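Side-chain contacts in nitroreductase family protein (Clostridium novyi, PDB 3G14), which probably acts as an oxidoreductase of the nitroreductase family, a group whose enzymes generally use a flavin cofactor to reduce their substrates: residues N62-E65 with A70-E73; M35-W40 with T44-I49. All coordinates share one frame; numbering follows the deposited sequence.

Contact 1 (N62-E65 with A70-E73); sequences NAIE and AASE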
loop_
_atom_site.group_PDB
_atom_site.type_symbol
_atom_site.label_atom_id
_atom_site.label_comp_id
_atom_site.label_asym_id
_atom_site.label_seq_id
_atom_site.Cartn_x
_atom_site.Cartn_y
_atom_site.Cartn_z
ATOM N N ASN B 62 7.568 -17.185 -17.325
ATOM C CA ASN B 62 6.606 -17.788 -18.224
ATOM C C ASN B 62 5.137 -17.557 -17.846
ATOM O O ASN B 62 4.269 -17.597 -18.719
ATOM C CB ASN B 62 6.865 -19.267 -18.411
ATOM C CG ASN B 62 8.149 -19.550 -19.233
ATOM O OD1 ASN B 62 8.515 -18.778 -20.139
ATOM N ND2 ASN B 62 8.799 -20.681 -18.932
ATOM N N ALA B 63 4.862 -17.357 -16.556
ATOM C CA ALA B 63 3.488 -17.154 -16.030
ATOM C C ALA B 63 2.954 -15.717 -16.191
ATOM O O ALA B 63 1.761 -15.497 -16.145
ATOM C CB ALA B 63 3.432 -17.572 -14.538
ATOM N N ILE B 64 3.841 -14.755 -16.317
ATOM C CA ILE B 64 3.477 -13.363 -16.450
ATOM C C ILE B 64 2.682 -13.092 -17.747
ATOM O O ILE B 64 3.000 -13.633 -18.809
ATOM C CB ILE B 64 4.722 -12.442 -16.259
ATOM C CG1 ILE B 64 5.228 -12.541 -14.838
ATOM C CG2 ILE B 64 4.361 -11.004 -16.617
ATOM C CD1 ILE B 64 6.606 -11.889 -14.584
ATOM N N GLU B 65 1.580 -12.359 -17.611
ATOM C CA GLU B 65 0.633 -12.122 -18.704
ATOM C C GLU B 65 0.547 -10.641 -19.104
ATOM O O GLU B 65 -0.472 -10.009 -18.930
ATOM C CB GLU B 65 -0.730 -12.657 -18.314
ATOM C CG GLU B 65 -0.764 -14.178 -18.231
ATOM C CD GLU B 65 -2.045 -14.748 -17.634
ATOM O OE1 GLU B 65 -2.789 -14.026 -16.915
ATOM O OE2 GLU B 65 -2.262 -15.953 -17.878
ATOM N N ALA B 70 8.833 -7.204 -21.011
ATOM C CA ALA B 70 9.728 -6.446 -20.129
ATOM C C ALA B 70 9.686 -6.979 -18.673
ATOM O O ALA B 70 10.735 -7.162 -18.036
ATOM C CB ALA B 70 9.419 -4.944 -20.192
ATOM N N ALA B 71 8.475 -7.246 -18.163
ATOM C CA ALA B 71 8.319 -7.771 -16.797
ATOM C C ALA B 71 8.952 -9.170 -16.651
ATOM O O ALA B 71 9.687 -9.446 -15.696
ATOM C CB ALA B 71 6.792 -7.788 -16.378
ATOM N N SER B 72 8.671 -10.053 -17.615
ATOM C CA SER B 72 9.204 -11.416 -17.620
ATOM C C SER B 72 10.714 -11.324 -17.601
ATOM O O SER B 72 11.359 -12.014 -16.800
ATOM C CB SER B 72 8.749 -12.174 -18.867
ATOM O OG SER B 72 7.388 -12.552 -18.749
ATOM N N GLU B 73 11.281 -10.436 -18.420
ATOM C CA GLU B 73 12.756 -10.297 -18.497
ATOM C C GLU B 73 13.346 -9.733 -17.215
ATOM O O GLU B 73 14.432 -10.180 -16.817
ATOM C CB GLU B 73 13.174 -9.466 -19.702
ATOM C CG GLU B 73 12.805 -10.178 -20.978
ATOM C CD GLU B 73 12.912 -9.343 -22.203
ATOM O OE1 GLU B 73 13.458 -8.219 -22.122
ATOM O OE2 GLU B 73 12.484 -9.860 -23.264
#

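Contact 2 (M35-W40 with T44-I49); sequences MRAPSW and TPYKFI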
loop_
_atom_site.group_PDB
_atom_site.type_symbol
_atom_site.label_atom_id
_atom_site.label_comp_id
_atom_site.label_asym_id
_atom_site.label_seq_id
_atom_site.Cartn_x
_atom_site.Cartn_y
_atom_site.Cartn_z
HETATM N N MSE B 35 7.077 -5.829 7.787
HETATM C CA MSE B 35 6.569 -6.333 9.064
HETATM C C MSE B 35 5.968 -5.193 9.886
HETATM O O MSE B 35 5.074 -5.425 10.705
HETATM C CB MSE B 35 7.670 -7.021 9.860
HETATM C CG MSE B 35 8.200 -8.294 9.224
HETATM SE SE MSE B 35 6.912 -9.708 9.099
HETATM C CE MSE B 35 6.154 -9.287 7.376
ATOM N N ARG B 36 6.455 -3.972 9.668
ATOM C CA ARG B 36 5.989 -2.805 10.445
ATOM C C ARG B 36 4.799 -2.095 9.792
ATOM O O ARG B 36 4.367 -1.024 10.260
ATOM C CB ARG B 36 7.140 -1.827 10.617
ATOM C CG ARG B 36 8.216 -2.330 11.554
ATOM C CD ARG B 36 9.378 -1.377 11.494
ATOM N NE ARG B 36 10.562 -1.892 12.177
ATOM C CZ ARG B 36 10.806 -1.807 13.483
ATOM N NH1 ARG B 36 9.967 -1.216 14.318
ATOM N NH2 ARG B 36 11.940 -2.298 13.954
ATOM N N ALA B 37 4.248 -2.680 8.737
ATOM C CA ALA B 37 3.137 -2.062 8.016
ATOM C C ALA B 37 1.882 -2.174 8.895
ATOM O O ALA B 37 1.753 -3.145 9.669
ATOM C CB ALA B 37 2.924 -2.744 6.682
ATOM N N PRO B 38 0.939 -1.210 8.763
ATOM C CA PRO B 38 -0.373 -1.341 9.417
ATOM C C PRO B 38 -1.209 -2.398 8.709
ATOM O O PRO B 38 -1.073 -2.586 7.496
ATOM C CB PRO B 38 -1.033 0.037 9.213
ATOM C CG PRO B 38 -0.442 0.573 7.961
ATOM C CD PRO B 38 1.001 -0.004 7.905
ATOM N N SER B 39 -2.079 -3.058 9.455
ATOM C CA SER B 39 -3.012 -4.030 8.886
ATOM C C SER B 39 -4.288 -4.025 9.707
ATOM O O SER B 39 -4.319 -3.585 10.873
ATOM C CB SER B 39 -2.398 -5.434 8.855
ATOM O OG SER B 39 -2.159 -5.868 10.175
ATOM N N TRP B 40 -5.357 -4.498 9.084
ATOM C CA TRP B 40 -6.654 -4.518 9.743
ATOM C C TRP B 40 -6.585 -5.448 10.951
ATOM O O TRP B 40 -6.164 -6.590 10.841
ATOM C CB TRP B 40 -7.741 -4.968 8.762
ATOM C CG TRP B 40 -9.113 -4.819 9.307
ATOM C CD1 TRP B 40 -9.825 -3.660 9.464
ATOM C CD2 TRP B 40 -9.943 -5.864 9.755
ATOM N NE1 TRP B 40 -11.057 -3.929 9.994
ATOM C CE2 TRP B 40 -11.151 -5.282 10.196
ATOM C CE3 TRP B 40 -9.777 -7.242 9.857
ATOM C CZ2 TRP B 40 -12.194 -6.032 10.704
ATOM C CZ3 TRP B 40 -10.813 -7.995 10.367
ATOM C CH2 TRP B 40 -12.014 -7.390 10.780
ATOM N N THR B 44 -1.958 -10.416 10.101
ATOM C CA THR B 44 -0.938 -10.292 9.039
ATOM C C THR B 44 -1.252 -11.381 8.080
ATOM O O THR B 44 -0.654 -12.437 8.158
ATOM C CB THR B 44 0.495 -10.425 9.593
ATOM O OG1 THR B 44 0.736 -9.385 10.548
ATOM C CG2 THR B 44 1.542 -10.306 8.460
ATOM N N PRO B 45 -2.264 -11.155 7.215
ATOM C CA PRO B 45 -2.771 -12.248 6.370
ATOM C C PRO B 45 -1.883 -12.642 5.160
ATOM O O PRO B 45 -2.362 -13.316 4.261
ATOM C CB PRO B 45 -4.117 -11.705 5.877
ATOM C CG PRO B 45 -3.974 -10.250 5.861
ATOM C CD PRO B 45 -3.011 -9.892 6.982
ATOM N N TYR B 46 -0.633 -12.224 5.150
ATOM C CA TYR B 46 0.282 -12.465 4.016
ATOM C C TYR B 46 1.633 -12.960 4.538
ATOM O O TYR B 46 1.954 -12.827 5.718
ATOM C CB TYR B 46 0.474 -11.184 3.186
ATOM C CG TYR B 46 0.729 -9.967 4.045
ATOM C CD1 TYR B 46 1.992 -9.731 4.591
ATOM C CD2 TYR B 46 -0.304 -9.092 4.378
ATOM C CE1 TYR B 46 2.203 -8.633 5.416
ATOM C CE2 TYR B 46 -0.099 -8.027 5.226
ATOM C CZ TYR B 46 1.163 -7.803 5.744
ATOM O OH TYR B 46 1.384 -6.711 6.569
ATOM N N LYS B 47 2.365 -13.604 3.633
ATOM C CA LYS B 47 3.769 -13.937 3.776
ATOM C C LYS B 47 4.455 -13.693 2.440
ATOM O O LYS B 47 3.772 -13.519 1.409
ATOM C CB LYS B 47 3.926 -15.405 4.207
ATOM C CG LYS B 47 3.248 -15.769 5.547
ATOM C CD LYS B 47 3.450 -17.251 5.935
ATOM C CE LYS B 47 3.058 -17.508 7.393
ATOM N NZ LYS B 47 1.664 -17.234 7.701
ATOM N N PHE B 48 5.793 -13.666 2.474
ATOM C CA PHE B 48 6.648 -13.368 1.318
ATOM C C PHE B 48 7.509 -14.574 1.015
ATOM O O PHE B 48 8.104 -15.180 1.938
ATOM C CB PHE B 48 7.529 -12.131 1.620
ATOM C CG PHE B 48 6.709 -10.933 1.907
ATOM C CD1 PHE B 48 6.080 -10.251 0.853
ATOM C CD2 PHE B 48 6.498 -10.505 3.221
ATOM C CE1 PHE B 48 5.243 -9.166 1.086
ATOM C CE2 PHE B 48 5.664 -9.388 3.468
ATOM C CZ PHE B 48 5.044 -8.720 2.399
ATOM N N ILE B 49 7.582 -14.923 -0.264
ATOM C CA ILE B 49 8.566 -15.917 -0.727
ATOM C C ILE B 49 9.646 -15.153 -1.488
ATOM O O ILE B 49 9.349 -14.405 -2.450
ATOM C CB ILE B 49 7.950 -16.968 -1.646
ATOM C CG1 ILE B 49 6.697 -17.585 -1.016
ATOM C CG2 ILE B 49 8.992 -18.029 -2.062
ATOM C CD1 ILE B 49 5.907 -18.515 -2.020
HETATM O O HOH W 1 3.283 -6.702 8.427
HETATM O O HOH W 2 -0.364 -4.817 5.989
#

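Contact 1 (N62-E65 with A70-E73)
Ile64 meets Ala71 and Ser72 across the short loop joining helix 54-63 to helix 70-77, where the earlier helix has just run out and the later one has begun. Ile64 is the first residue beyond the earlier helix to leave helical backbone angles, and its side chain is directed at the first turn of the next. The two segments come closest here, with 6.2 Å from Ile64 CA to Ser72 CA.

Both arms of the branched side chain touch both partners. CG2, anti to the backbone N, lies 4.0 Å from the methyl carbon CB of Ala71, a purely apolar touch, and equally 4.0 Å from Ser72 OG. The other arm is extended, with chi2 at 169°, and carries CD1 to 4.0 Å from Ser72 CA. From there CD1 also brushes the Ala71 carbonyl, at 4.1 Å from its O. At the branch point, Ile64 CB sits 3.6 Å from Ser72 OG. That is packing of a carbon against an oxygen: the hydroxyl makes its hydrogen bond with Ala61 O, in the last turn of helix 54-63. Ser72 thus ties the second helix to the end of the first through OG, and the same oxygen rests against the isoleucine.

The junction is partly buried, and its inner side is Ala71, which also packs against Lys15 and Ile125 in neighbouring loops. On the earlier helix, Ala63 packs against Lys132 and Ile133 of helix 130-137, while the backbones of Ala63 and Glu65 hydrogen-bond to Asn129 and Ala127, joining the junction to the chain leading into that helix.

Contact 2 (M35-W40 with T44-I49)
Tyr46 OH is gripped by two waters, and through them it reaches the backbone of 35-40. Tyr46 OH accepts from water 1 (2.7 Å from OH to the water oxygen) and donates a hydrogen bond to water 2, whose oxygen is 2.6 Å from OH. Water 2 in turn donates to Pro38 O, 2.8 Å from the water 2 oxygen; the link from water 1 to Met35 O is weak. No direct hydrogen bond joins the two segments. Ala37 CB packs beside the phenol, 4.3 Å from Tyr46 OH.

In the alpha+beta fold of the nitroreductase family, this is where the loop leaving helix 24-35 turns into strand 46-51, an inner strand of the mixed sheet. Met35, a selenomethionine here, starts out away from the strand, but bends at chi2 (-65°) and chi3 (89°) bring its methyl back. CE meets Phe48 at the ring edge and in its plane, 3.9 Å from CE2, and comes near the edge of Tyr46 as well. Thr44 CG2 lies over one face of the tyrosine, offset toward the rim. Beyond the segments, Tyr46 packs on Thr104 and Ala107 of helix 99-117, and Phe48 on Ile82 and Ala84 of strand 80-86.

Overall arrangement
Contact 2 is the core one: all its touching residues are buried, and it ties the exit of helix 24-35 to an inner strand. Contact 1 is only partly buried and joins two helices further along the chain, on the opposite side of the chain's centre. Their centres are about 25 Å apart and they do not touch, although strand 46-51 of contact 2 leads on to helix 54-63 of contact 1. Both close short connections, with no direct hydrogen bond between their segments. In contact 1 an isoleucine packs on alanine and a serine hydroxyl bonded outside the segments, whereas contact 2 adds aromatic rings and bridging waters that serve backbone carbonyls in the interior.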